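Local coordinates for Oxidored_FMN domain-containing protein ([Pseudomonas] geniculata N1, PDB 6L6J), which is a 6-hydroxypseudooxynicotine amine oxidase carrying flavin mononucleotide and a four-iron, four-sulfur cluster, and probably oxidises the amine through its flavin, at residues A43-R48 with G54-E59. Residues are numbered along the deposited sequence; the frame is centred on the assembly and turned at random.
Sequences AFRKAR and GVVCLE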
loop_
_atom_site.group_PDB
_atom_site.type_symbol
_atom_site.label_atom_id
_atom_site.label_comp_id
_atom_site.label_asym_id
_atom_site.label_seq_id
_atom_site.Cartn_x
_atom_site.Cartn_y
_atom_site.Cartn_z
ATOM N N ALA A 43 19.198 0.164 1.776
ATOM C CA ALA A 43 18.763 -0.712 2.899
ATOM C C ALA A 43 17.400 -1.356 2.565
ATOM O O ALA A 43 17.183 -2.548 2.867
ATOM C CB ALA A 43 18.699 0.097 4.184
ATOM N N PHE A 44 16.491 -0.592 1.962
ATOM C CA PHE A 44 15.160 -1.098 1.560
ATOM C C PHE A 44 15.370 -2.258 0.597
ATOM O O PHE A 44 14.932 -3.343 0.918
ATOM C CB PHE A 44 14.269 -0.013 0.944
ATOM C CG PHE A 44 12.870 -0.508 0.686
ATOM C CD1 PHE A 44 11.905 -0.474 1.691
ATOM C CD2 PHE A 44 12.526 -1.065 -0.545
ATOM C CE1 PHE A 44 10.627 -0.973 1.471
ATOM C CE2 PHE A 44 11.250 -1.571 -0.763
ATOM C CZ PHE A 44 10.305 -1.524 0.246
ATOM N N ARG A 45 16.013 -2.019 -0.540
ATOM C CA ARG A 45 16.162 -3.015 -1.635
ATOM C C ARG A 45 17.017 -4.195 -1.147
ATOM O O ARG A 45 16.616 -5.339 -1.357
ATOM C CB ARG A 45 16.768 -2.337 -2.867
ATOM C CG ARG A 45 15.970 -1.164 -3.417
ATOM C CD ARG A 45 14.586 -1.578 -3.828
ATOM N NE ARG A 45 13.785 -0.444 -4.241
ATOM C CZ ARG A 45 12.491 -0.473 -4.513
ATOM N NH1 ARG A 45 11.824 -1.608 -4.429
ATOM N NH2 ARG A 45 11.874 0.634 -4.892
ATOM N N LYS A 46 18.130 -3.936 -0.466
ATOM C CA LYS A 46 19.004 -5.002 0.109
ATOM C C LYS A 46 18.139 -6.077 0.798
ATOM O O LYS A 46 18.357 -7.293 0.544
ATOM C CB LYS A 46 20.037 -4.418 1.078
ATOM C CG LYS A 46 21.193 -5.348 1.434
ATOM C CD LYS A 46 22.201 -4.737 2.424
ATOM C CE LYS A 46 22.823 -5.742 3.384
ATOM N NZ LYS A 46 22.924 -5.207 4.769
ATOM N N ALA A 47 17.184 -5.666 1.627
ATOM C CA ALA A 47 16.386 -6.589 2.466
ATOM C C ALA A 47 15.651 -7.609 1.578
ATOM O O ALA A 47 15.451 -8.788 1.998
ATOM C CB ALA A 47 15.429 -5.811 3.328
ATOM N N ARG A 48 15.253 -7.183 0.379
ATOM C CA ARG A 48 14.447 -8.024 -0.551
ATOM C C ARG A 48 15.371 -8.965 -1.349
ATOM O O ARG A 48 14.976 -10.115 -1.599
ATOM C CB ARG A 48 13.525 -7.103 -1.357
ATOM C CG ARG A 48 12.185 -6.920 -0.663
ATOM C CD ARG A 48 11.837 -5.490 -0.352
ATOM N NE ARG A 48 11.027 -5.373 0.842
ATOM C CZ ARG A 48 11.315 -4.596 1.874
ATOM N NH1 ARG A 48 12.416 -3.863 1.875
ATOM N NH2 ARG A 48 10.486 -4.523 2.905
ATOM N N GLY A 54 14.501 -13.223 -6.674
ATOM C CA GLY A 54 15.392 -13.434 -7.830
ATOM C C GLY A 54 15.639 -12.153 -8.605
ATOM O O GLY A 54 16.747 -11.997 -9.108
ATOM N N VAL A 55 14.647 -11.266 -8.724
ATOM C CA VAL A 55 14.814 -9.904 -9.329
ATOM C C VAL A 55 14.311 -8.844 -8.325
ATOM O O VAL A 55 13.181 -8.968 -7.798
ATOM C CB VAL A 55 14.074 -9.788 -10.680
ATOM C CG1 VAL A 55 14.109 -8.385 -11.232
ATOM C CG2 VAL A 55 14.590 -10.786 -11.720
ATOM N N VAL A 56 15.092 -7.800 -8.085
ATOM C CA VAL A 56 14.602 -6.625 -7.321
ATOM C C VAL A 56 14.730 -5.398 -8.205
ATOM O O VAL A 56 15.812 -5.173 -8.751
ATOM C CB VAL A 56 15.297 -6.511 -5.967
ATOM C CG1 VAL A 56 14.940 -5.222 -5.259
ATOM C CG2 VAL A 56 14.934 -7.723 -5.117
ATOM N N CYS A 57 13.604 -4.705 -8.399
ATOM C CA CYS A 57 13.448 -3.631 -9.410
ATOM C C CYS A 57 13.379 -2.276 -8.709
ATOM O O CYS A 57 12.730 -2.148 -7.634
ATOM C CB CYS A 57 12.199 -3.822 -10.260
ATOM S SG CYS A 57 12.374 -4.985 -11.639
ATOM N N LEU A 58 14.012 -1.278 -9.315
ATOM C CA LEU A 58 13.862 0.140 -8.896
ATOM C C LEU A 58 12.636 0.691 -9.599
ATOM O O LEU A 58 12.330 0.206 -10.715
ATOM C CB LEU A 58 15.134 0.934 -9.192
ATOM C CG LEU A 58 15.952 1.253 -7.948
ATOM C CD1 LEU A 58 16.163 0.012 -7.096
ATOM C CD2 LEU A 58 17.286 1.897 -8.320
ATOM N N GLU A 59 11.967 1.617 -8.907
ATOM C CA GLU A 59 10.685 2.263 -9.289
ATOM C C GLU A 59 10.923 3.191 -10.490
ATOM O O GLU A 59 12.057 3.184 -11.050
ATOM C CB GLU A 59 10.126 3.036 -8.090
ATOM C CG GLU A 59 10.981 4.221 -7.640
ATOM C CD GLU A 59 11.785 4.018 -6.354
ATOM O OE1 GLU A 59 12.440 2.953 -6.234
ATOM O OE2 GLU A 59 11.784 4.943 -5.468
#
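Arg45 reaches from helix 38-51 along strand 55-62 and meets Glu59 in a salt bridge, its NH2 standing 2.7 Å from Glu59 OE1. The bond is bent, with an N-H...O angle of 135°: the nitrogen comes from above the carboxylate plane, and the guanidinium and carboxylate planes are turned 60° apart. The arginine chain leaves the helix with CG anti to the carbonyl carbon and bends at chi2, which lays its methylenes against the strand. There CD packs at 3.9 Å from CG1 of Val56, while Leu58 brings CD1 to 3.7 Å from NE of Arg45. The guanidinium is sandwiched: the Phe44 ring rim, through CD2, lies over one face, and the carbonyl O of Cys57 lies over the other, 3.4 Å from NH1 but too poorly angled to bond it. One turn further along the helix, the second methyl of Val56, CG2, rests 4.1 Å from CB of Arg48. The end of Arg48 turns back from the strand, lays NH1 over a face of the Phe44 ring, whose edge meets CD of Arg45, and donates from NH1 to Phe44 O.

Helix and strand run nearly antiparallel (159°), as expected for the second half of a beta-alpha-beta unit in this TIM barrel, and helix 83-94 adds Val93 beside Arg45 and Leu86 and Val89 beside Leu58. Arg45 NH2 also bonds His29 O, and Glu59 touches the FMN. Were Arg45 an alanine, the buried Glu59 carboxylate would probably lose its cationic mate, and a gap would be likely to open beside Val56 and Leu58. The buried ion pair thus ties the barrel helix to the flavin-facing end of the strand and, with His29 O holding the same NH2, fixes where the Glu59 carboxylate stands beside the cofactor.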